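Local structure of uncharacterized protein (Helicobacter pylori, 4O5J) at residues Y34-L37 and S38-N42; P128-T131 and I132-C136; A213-W216 and K217-V220; N373-S376 and N377-E380. The protein probably mediates attachment of the bacterium to host cells as SabA, an outer-membrane adhesin whose extracellular domain binds sialic acid-containing carbohydrates. All coordinates share one frame; numbering follows the deposited sequence.

Interaction 1 (Y34-L37 and S38-N42); sequences YEQL and SQYLN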
# COMPACT_ATOMS: atom_id res chain seq x y z
N TYR A 34 -4.62 47.09 -4.65
CA TYR A 34 -5.75 46.37 -5.22
C TYR A 34 -5.56 44.85 -5.10
O TYR A 34 -6.52 44.12 -4.77
CB TYR A 34 -5.99 46.76 -6.66
CG TYR A 34 -6.81 48.00 -6.82
CD1 TYR A 34 -8.19 47.92 -6.82
CD2 TYR A 34 -6.22 49.25 -6.94
CE1 TYR A 34 -8.99 49.08 -6.94
CE2 TYR A 34 -7.01 50.41 -7.07
CZ TYR A 34 -8.39 50.32 -7.08
OH TYR A 34 -9.15 51.45 -7.21
N GLU A 35 -4.33 44.37 -5.34
CA GLU A 35 -4.03 42.94 -5.17
C GLU A 35 -4.23 42.51 -3.74
O GLU A 35 -4.76 41.43 -3.48
CB GLU A 35 -2.63 42.61 -5.56
CG GLU A 35 -2.46 42.52 -7.05
CD GLU A 35 -1.00 42.46 -7.51
OE1 GLU A 35 -0.77 42.03 -8.66
OE2 GLU A 35 -0.09 42.86 -6.74
N GLN A 36 -3.80 43.37 -2.82
CA GLN A 36 -3.91 43.11 -1.42
C GLN A 36 -5.40 43.06 -1.00
O GLN A 36 -5.83 42.13 -0.35
CB GLN A 36 -3.16 44.18 -0.69
CG GLN A 36 -2.77 43.78 0.68
CD GLN A 36 -1.84 44.82 1.26
OE1 GLN A 36 -1.88 46.00 0.89
NE2 GLN A 36 -0.99 44.39 2.17
N LEU A 37 -6.18 44.05 -1.41
CA LEU A 37 -7.62 44.10 -1.15
C LEU A 37 -8.25 42.80 -1.68
O LEU A 37 -9.07 42.17 -1.01
CB LEU A 37 -8.25 45.33 -1.83
CG LEU A 37 -9.77 45.47 -1.70
CD1 LEU A 37 -10.19 45.46 -0.23
CD2 LEU A 37 -10.24 46.77 -2.40
N SER A 38 -7.87 42.43 -2.89
CA SER A 38 -8.35 41.21 -3.51
C SER A 38 -8.10 39.96 -2.66
O SER A 38 -8.97 39.10 -2.52
CB SER A 38 -7.69 41.05 -4.85
OG SER A 38 -8.02 39.80 -5.37
N GLN A 39 -6.90 39.85 -2.10
CA GLN A 39 -6.52 38.72 -1.24
C GLN A 39 -7.31 38.71 0.04
O GLN A 39 -7.79 37.66 0.47
CB GLN A 39 -5.04 38.74 -0.93
CG GLN A 39 -4.22 38.42 -2.19
CD GLN A 39 -2.74 38.61 -1.94
OE1 GLN A 39 -2.33 38.88 -0.83
NE2 GLN A 39 -1.93 38.48 -2.98
N TYR A 40 -7.45 39.87 0.64
CA TYR A 40 -8.24 39.99 1.86
C TYR A 40 -9.68 39.52 1.67
O TYR A 40 -10.24 38.83 2.52
CB TYR A 40 -8.24 41.42 2.35
CG TYR A 40 -7.02 41.83 3.12
CD1 TYR A 40 -6.57 43.17 3.08
CD2 TYR A 40 -6.33 40.92 3.92
CE1 TYR A 40 -5.47 43.58 3.79
CE2 TYR A 40 -5.22 41.33 4.63
CZ TYR A 40 -4.81 42.66 4.55
OH TYR A 40 -3.75 43.13 5.23
N LEU A 41 -10.28 39.91 0.56
CA LEU A 41 -11.68 39.60 0.31
C LEU A 41 -11.86 38.12 -0.01
O LEU A 41 -12.91 37.55 0.32
CB LEU A 41 -12.24 40.48 -0.84
CG LEU A 41 -12.43 41.90 -0.31
CD1 LEU A 41 -13.01 42.79 -1.32
CD2 LEU A 41 -13.35 41.93 0.92
N ASN A 42 -10.88 37.52 -0.69
CA ASN A 42 -10.91 36.06 -0.92
C ASN A 42 -10.76 35.31 0.38
O ASN A 42 -11.37 34.24 0.60
CB ASN A 42 -9.87 35.63 -1.92
CG ASN A 42 -10.36 35.79 -3.32
OD1 ASN A 42 -11.56 35.70 -3.62
ND2 ASN A 42 -9.44 36.01 -4.20
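Gln-36 lays its aliphatic CG alongside the ring of Tyr-40, one helical turn further on, with CG 4.1 Å from Tyr-40 CE1. Both side chains leave the helix in the same direction, and the Gln-36 amide and the Tyr-40 ring are almost parallel, their planes only 6° apart. Gln-36 reaches this position with CG anti to the backbone N (chi1 -158°) and the chain extended beyond it. The Tyr-40 ring also passes close to the backbone of the earlier turn, its CG 3.7 Å from Gln-36 O.

A second i to i+4 pair follows one residue later. Leu-37 and Leu-41 also lie alongside each other, and their methyl groups meet at 4.0 Å between Leu-37 CD1 and Leu-41 CD1. Leu-41 CG in addition rests 3.4 Å from Leu-37 O, so its branch point covers the carbonyl of the preceding turn.

The backbone evidence is that of a regular alpha helix, part of helix 29-54. Ser-38 N donates to Tyr-34 O at 2.9 Å, and Gln-39 N, Tyr-40 N and Leu-41 N bond in the same way to Glu-35 O, Gln-36 O and Leu-37 O. The Tyr-40 bond is the straightest of the four, with an N-H...O angle of 169°.

Three of the four side chains also meet helix 343-396: Gln-36 touches Leu-391, Tyr-40 touches Asp-387 and Leu-41 touches Ala-388. Backbone bonds thus set the helical spacing, while the side chains link successive turns of a solvent-accessible helix through carbon contacts rather than polar bonds.

Interaction 2 (P128-T131 and I132-C136); sequences PFKT and IIENC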
# COMPACT_ATOMS: atom_id res chain seq x y z
N PRO A 128 21.00 -27.63 -11.41
CA PRO A 128 22.31 -28.25 -11.36
C PRO A 128 23.45 -27.22 -11.08
O PRO A 128 23.31 -26.04 -11.37
CB PRO A 128 22.48 -28.86 -12.75
CG PRO A 128 21.53 -28.09 -13.61
CD PRO A 128 20.38 -27.69 -12.75
N PHE A 129 24.57 -27.72 -10.55
CA PHE A 129 25.67 -26.87 -10.17
C PHE A 129 26.29 -26.14 -11.38
O PHE A 129 26.75 -25.00 -11.23
CB PHE A 129 26.74 -27.71 -9.54
CG PHE A 129 27.91 -26.92 -9.08
CD1 PHE A 129 27.76 -25.92 -8.10
CD2 PHE A 129 29.17 -27.18 -9.58
CE1 PHE A 129 28.86 -25.17 -7.65
CE2 PHE A 129 30.27 -26.45 -9.10
CZ PHE A 129 30.10 -25.45 -8.14
N LYS A 130 26.30 -26.77 -12.56
CA LYS A 130 26.89 -26.16 -13.78
C LYS A 130 26.25 -24.80 -14.07
O LYS A 130 26.80 -23.96 -14.77
CB LYS A 130 26.68 -27.06 -14.96
CG LYS A 130 25.28 -27.14 -15.46
CD LYS A 130 25.19 -28.19 -16.59
CE LYS A 130 23.71 -28.32 -17.00
NZ LYS A 130 23.47 -29.32 -18.08
N THR A 131 25.07 -24.59 -13.50
CA THR A 131 24.34 -23.34 -13.60
C THR A 131 25.17 -22.17 -13.02
O THR A 131 25.11 -21.04 -13.52
CB THR A 131 23.00 -23.56 -12.91
OG1 THR A 131 21.97 -23.45 -13.84
CG2 THR A 131 22.75 -22.74 -11.72
N ILE A 132 25.94 -22.42 -11.97
CA ILE A 132 26.79 -21.43 -11.36
C ILE A 132 27.91 -21.01 -12.36
O ILE A 132 28.21 -19.82 -12.53
CB ILE A 132 27.50 -21.97 -10.09
CG1 ILE A 132 26.51 -22.20 -8.96
CG2 ILE A 132 28.60 -20.99 -9.58
CD1 ILE A 132 25.72 -20.98 -8.57
N ILE A 133 28.56 -21.98 -12.98
CA ILE A 133 29.56 -21.71 -13.97
C ILE A 133 28.95 -20.90 -15.16
O ILE A 133 29.52 -19.88 -15.58
CB ILE A 133 30.17 -23.02 -14.48
CG1 ILE A 133 31.15 -23.53 -13.40
CG2 ILE A 133 30.93 -22.84 -15.81
CD1 ILE A 133 31.63 -24.92 -13.63
N GLU A 134 27.79 -21.32 -15.67
CA GLU A 134 27.18 -20.72 -16.83
C GLU A 134 26.69 -19.32 -16.55
O GLU A 134 26.94 -18.41 -17.36
CB GLU A 134 26.02 -21.57 -17.30
CG GLU A 134 26.44 -22.95 -17.75
CD GLU A 134 25.26 -23.92 -17.85
OE1 GLU A 134 24.21 -23.66 -17.19
OE2 GLU A 134 25.36 -24.95 -18.58
N ASN A 135 26.04 -19.10 -15.41
CA ASN A 135 25.29 -17.86 -15.20
C ASN A 135 25.76 -17.00 -14.06
O ASN A 135 25.08 -16.02 -13.72
CB ASN A 135 23.81 -18.18 -15.01
CG ASN A 135 23.23 -18.87 -16.22
OD1 ASN A 135 23.75 -18.71 -17.31
ND2 ASN A 135 22.14 -19.61 -16.07
N CYS A 136 26.87 -17.33 -13.44
CA CYS A 136 27.32 -16.56 -12.27
C CYS A 136 28.76 -16.08 -12.36
O CYS A 136 29.44 -16.03 -11.36
CB CYS A 136 27.09 -17.38 -10.95
SG CYS A 136 27.37 -16.41 -9.41
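The short helix 130-135, which runs into the Cys-136–Cys-142 disulfide, is entered through a turn in which Phe-129 meets Ile-132. The backbone supplies the first evidence: Ile-132 N donates to Phe-129 O at 2.8 Å, an i to i+3 bond. Helical i to i+4 bonds follow, from Glu-134 N to Lys-130 O at 3.0 Å and from Asn-135 N to Thr-131 O at 2.9 Å.

Beside this turn, Ile-132 CG1 approaches the Phe-129 ring obliquely, 4.0 Å from CE1. Phe-129 swings its ring there with CG anti to the backbone N (chi1 -178°), and the same ring makes an edge-to-face contact with Phe-109.

Lys-130 and Glu-134 meet through the lysine's aliphatic part: Glu-134 OE2 is 3.8 Å from Lys-130 CD, but 4.8 Å from Lys-130 NZ, too far for a salt bridge. Glu-134, extended beyond CG, lies over the preceding turn, its CG 3.2 Å from Lys-130 O.

The polar end of Asn-135 is directed elsewhere, ND2 donating to Asn-218 OD1, while Thr-131 and Ile-132 pack on Met-215 of strand 214-215. The contact thus separates its chemistry by side: the buried Thr-131 and Ile-132, with the Asn-135 amide, join the helix to the strand 214-215 region, and on the exposed side the opposite charges of Lys-130 and Glu-134 probably attract only loosely.

Interaction 3 (A213-W216 and K217-V220); sequences AMMW and KNIV
Two successive i to i+3 backbone bonds mark this contact as a 3-10 turn at the end of strand 214-215, which pairs antiparallel with strand 234-235. Asn-218 N donates to Met-215 O at 2.9 Å with an N-H...O angle of 149°, and Ile-219 N donates to Trp-216 O, also at 2.9 Å. Outside the turn, backbone bonds link Met-214 with Asn-235 and, just beyond the strands, Trp-216 with Ser-233.

Polar side-chain bonding is concentrated on Asn-218 and leaves the turn entirely. Its OD1 accepts from Asn-135 ND2 of helix 130-135, and its ND2 donates to Phe-106 O, so that both ends of this buried amide are satisfied and its rotation is fixed.

The van der Waals contacts gather around Met-215 and Trp-216. Met-215 runs alongside Asn-218, its bend at chi3 (-70°) bringing the terminal methyl CE to 3.7 Å from Asn-218 ND2. The apolar pair is Trp-216 with Ile-219: the two lie next to each other, and Ile-219 CD1 meets the indole obliquely, 3.8 Å from Trp-216 CE3. Farther round, the Trp-216 ring is met edge-to-face by Tyr-318 and at about 45° by Tyr-240. One face of the indole carries Met-214 CE, which lies 3.2 Å above the ring plane, near the edge formed by Trp-216 NE1 and CE2.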
# COMPACT_ATOMS: atom_id res chain seq x y z
N ALA A 213 23.33 -14.20 -4.90
CA ALA A 213 22.79 -13.47 -6.09
C ALA A 213 21.80 -14.33 -6.83
O ALA A 213 21.94 -15.56 -6.84
CB ALA A 213 23.97 -13.06 -6.99
N MET A 214 20.80 -13.72 -7.45
CA MET A 214 19.87 -14.51 -8.25
C MET A 214 20.24 -14.48 -9.73
O MET A 214 20.51 -13.39 -10.32
CB MET A 214 18.40 -14.07 -7.99
CG MET A 214 18.10 -12.64 -8.31
SD MET A 214 16.38 -12.17 -7.92
CE MET A 214 15.43 -13.16 -9.10
N MET A 215 20.25 -15.65 -10.36
CA MET A 215 20.58 -15.77 -11.78
C MET A 215 19.28 -15.75 -12.60
O MET A 215 18.62 -16.80 -12.77
CB MET A 215 21.33 -17.08 -12.01
CG MET A 215 22.65 -17.14 -11.25
SD MET A 215 23.55 -18.73 -11.43
CE MET A 215 22.49 -19.85 -10.48
N TRP A 216 18.88 -14.59 -13.09
CA TRP A 216 17.63 -14.47 -13.86
C TRP A 216 17.61 -15.34 -15.11
O TRP A 216 16.54 -15.72 -15.57
CB TRP A 216 17.31 -13.03 -14.24
CG TRP A 216 16.83 -12.21 -13.09
CD1 TRP A 216 17.59 -11.70 -12.06
CD2 TRP A 216 15.47 -11.73 -12.87
NE1 TRP A 216 16.78 -10.96 -11.18
CE2 TRP A 216 15.49 -10.95 -11.65
CE3 TRP A 216 14.26 -11.86 -13.56
CZ2 TRP A 216 14.35 -10.33 -11.16
CZ3 TRP A 216 13.13 -11.26 -13.08
CH2 TRP A 216 13.15 -10.51 -11.89
N LYS A 217 18.78 -15.68 -15.66
CA LYS A 217 18.83 -16.54 -16.83
C LYS A 217 18.26 -17.93 -16.51
O LYS A 217 17.80 -18.64 -17.43
CB LYS A 217 20.26 -16.65 -17.36
CG LYS A 217 20.38 -17.40 -18.66
CD LYS A 217 19.59 -16.65 -19.81
CE LYS A 217 19.68 -17.44 -21.14
NZ LYS A 217 18.91 -16.78 -22.22
N ASN A 218 18.29 -18.35 -15.21
CA ASN A 218 17.68 -19.63 -14.81
C ASN A 218 16.16 -19.63 -15.01
O ASN A 218 15.54 -20.71 -15.08
CB ASN A 218 18.02 -19.99 -13.34
CG ASN A 218 19.37 -20.66 -13.21
OD1 ASN A 218 20.22 -20.58 -14.10
ND2 ASN A 218 19.58 -21.37 -12.08
N ILE A 219 15.53 -18.45 -15.12
CA ILE A 219 14.10 -18.40 -15.23
C ILE A 219 13.64 -18.57 -16.69
O ILE A 219 13.98 -17.75 -17.54
CB ILE A 219 13.57 -17.08 -14.71
CG1 ILE A 219 13.84 -16.95 -13.21
CG2 ILE A 219 12.07 -16.99 -15.00
CD1 ILE A 219 13.74 -15.52 -12.66
N VAL A 220 12.86 -19.61 -16.95
CA VAL A 220 12.32 -19.88 -18.27
C VAL A 220 10.82 -19.71 -18.26
O VAL A 220 10.10 -20.50 -17.63
CB VAL A 220 12.64 -21.29 -18.75
CG1 VAL A 220 12.16 -21.49 -20.23
CG2 VAL A 220 14.18 -21.56 -18.63

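Interaction 4 (N373-S376 and N377-E380); sequences NLKS and NQAE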
# COMPACT_ATOMS: atom_id res chain seq x y z
N ASN A 373 -11.93 24.29 13.21
CA ASN A 373 -11.45 25.66 13.22
C ASN A 373 -12.53 26.72 13.43
O ASN A 373 -12.22 27.92 13.38
CB ASN A 373 -10.73 25.95 11.90
CG ASN A 373 -9.44 25.21 11.82
OD1 ASN A 373 -9.20 24.53 10.88
ND2 ASN A 373 -8.65 25.30 12.85
N LEU A 374 -13.76 26.29 13.70
CA LEU A 374 -14.88 27.23 13.75
C LEU A 374 -14.60 28.45 14.58
O LEU A 374 -14.68 29.58 14.12
CB LEU A 374 -16.09 26.52 14.33
CG LEU A 374 -17.35 27.41 14.51
CD1 LEU A 374 -17.56 28.26 13.20
CD2 LEU A 374 -18.65 26.50 14.63
N LYS A 375 -14.21 28.22 15.81
CA LYS A 375 -13.83 29.38 16.68
C LYS A 375 -12.75 30.29 16.11
O LYS A 375 -12.87 31.50 16.15
CB LYS A 375 -13.39 28.97 18.10
CG LYS A 375 -14.49 28.73 19.11
CD LYS A 375 -15.85 29.18 18.57
CE LYS A 375 -17.04 28.32 19.04
NZ LYS A 375 -18.34 28.84 18.48
N SER A 376 -11.66 29.70 15.72
CA SER A 376 -10.52 30.42 15.22
C SER A 376 -10.89 31.23 13.97
O SER A 376 -10.45 32.37 13.79
CB SER A 376 -9.47 29.40 14.86
OG SER A 376 -8.28 30.11 14.58
N ASN A 377 -11.73 30.63 13.13
CA ASN A 377 -12.18 31.24 11.91
C ASN A 377 -13.07 32.45 12.23
O ASN A 377 -12.91 33.50 11.62
CB ASN A 377 -12.93 30.23 11.07
CG ASN A 377 -12.01 29.26 10.37
OD1 ASN A 377 -10.79 29.47 10.32
ND2 ASN A 377 -12.58 28.19 9.80
N GLN A 378 -13.98 32.31 13.18
CA GLN A 378 -14.88 33.40 13.52
C GLN A 378 -14.11 34.61 13.93
O GLN A 378 -14.52 35.75 13.58
CB GLN A 378 -15.81 32.98 14.65
CG GLN A 378 -17.05 32.30 14.15
CD GLN A 378 -17.72 31.55 15.26
OE1 GLN A 378 -17.11 31.29 16.30
NE2 GLN A 378 -18.98 31.20 15.05
N ALA A 379 -13.01 34.39 14.66
CA ALA A 379 -12.14 35.53 15.07
C ALA A 379 -11.35 36.07 13.86
O ALA A 379 -11.13 37.25 13.73
CB ALA A 379 -11.20 35.14 16.20
N GLU A 380 -10.96 35.19 12.97
CA GLU A 380 -10.07 35.60 11.90
C GLU A 380 -10.84 36.43 10.83
O GLU A 380 -10.32 37.41 10.32
CB GLU A 380 -9.48 34.38 11.28
CG GLU A 380 -8.13 34.59 10.69
CD GLU A 380 -7.57 33.25 10.22
OE1 GLU A 380 -6.66 33.24 9.37
OE2 GLU A 380 -8.06 32.20 10.68
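Asn-373 begins the contact by presenting CB to the amide of Asn-377, one turn further along helix 343-396, with Asn-377 ND2 3.6 Å away. Its backbone O takes the backbone N of the same residue, Asn-377 N to Asn-373 O being 2.8 Å.

Leu-374 comes next. Its O accepts from Gln-378 N at 3.0 Å, while CD1 lies 3.8 Å from Gln-378 NE2, the two side chains crossing at a slant. With CG anti to the backbone N (chi1 177°), the leucine carries its methyl to the flank of the glutamine amide.

Lys-375 then runs beside that amide on the carbonyl-oxygen end. Its chain is bent, and a nearly eclipsed chi2 of -9° turns CD and the atoms beyond it back toward Gln-378. CD is 3.3 Å from Gln-378 OE1, and NZ is 3.5 Å from the same oxygen, near enough for its charge probably to attract it. The backbone bond from Ala-379 N to Lys-375 O is long, at 3.3 Å. The helix is also kinked here, for Lys-375 and Ser-376 lack N-H bonds to the preceding turn.

Ser-376 closes the segment, its O taking Glu-380 N with a bent N-H...O angle of 136°. Within the fold, the kinked turn lies against helix 29-54: Leu-374 touches Ala-54, and the buried Asn-377 packs on Leu-47, Ser-50 and Ile-51.

Overall arrangement
Along the chain the contacts follow one another in numerical order, yet in space they form two groups at opposite sides of the chain's centre. Interactions 1 and 4 have centres 19 Å apart and nearest atoms about 8 Å apart; they lie on helices 29-54 and 343-396, which pair with each other and bring sequence-distant ends of the modelled chain together. Interactions 2 and 3, with centres 10 Å apart, touch directly where helix 130-135 packs on the strand 214-215 turn. The centres of interactions 1 and 2 are 73 Å apart, consistent with an elongated adhesin: a two-helix arm at one end, a disulfide-containing region of short elements at the other.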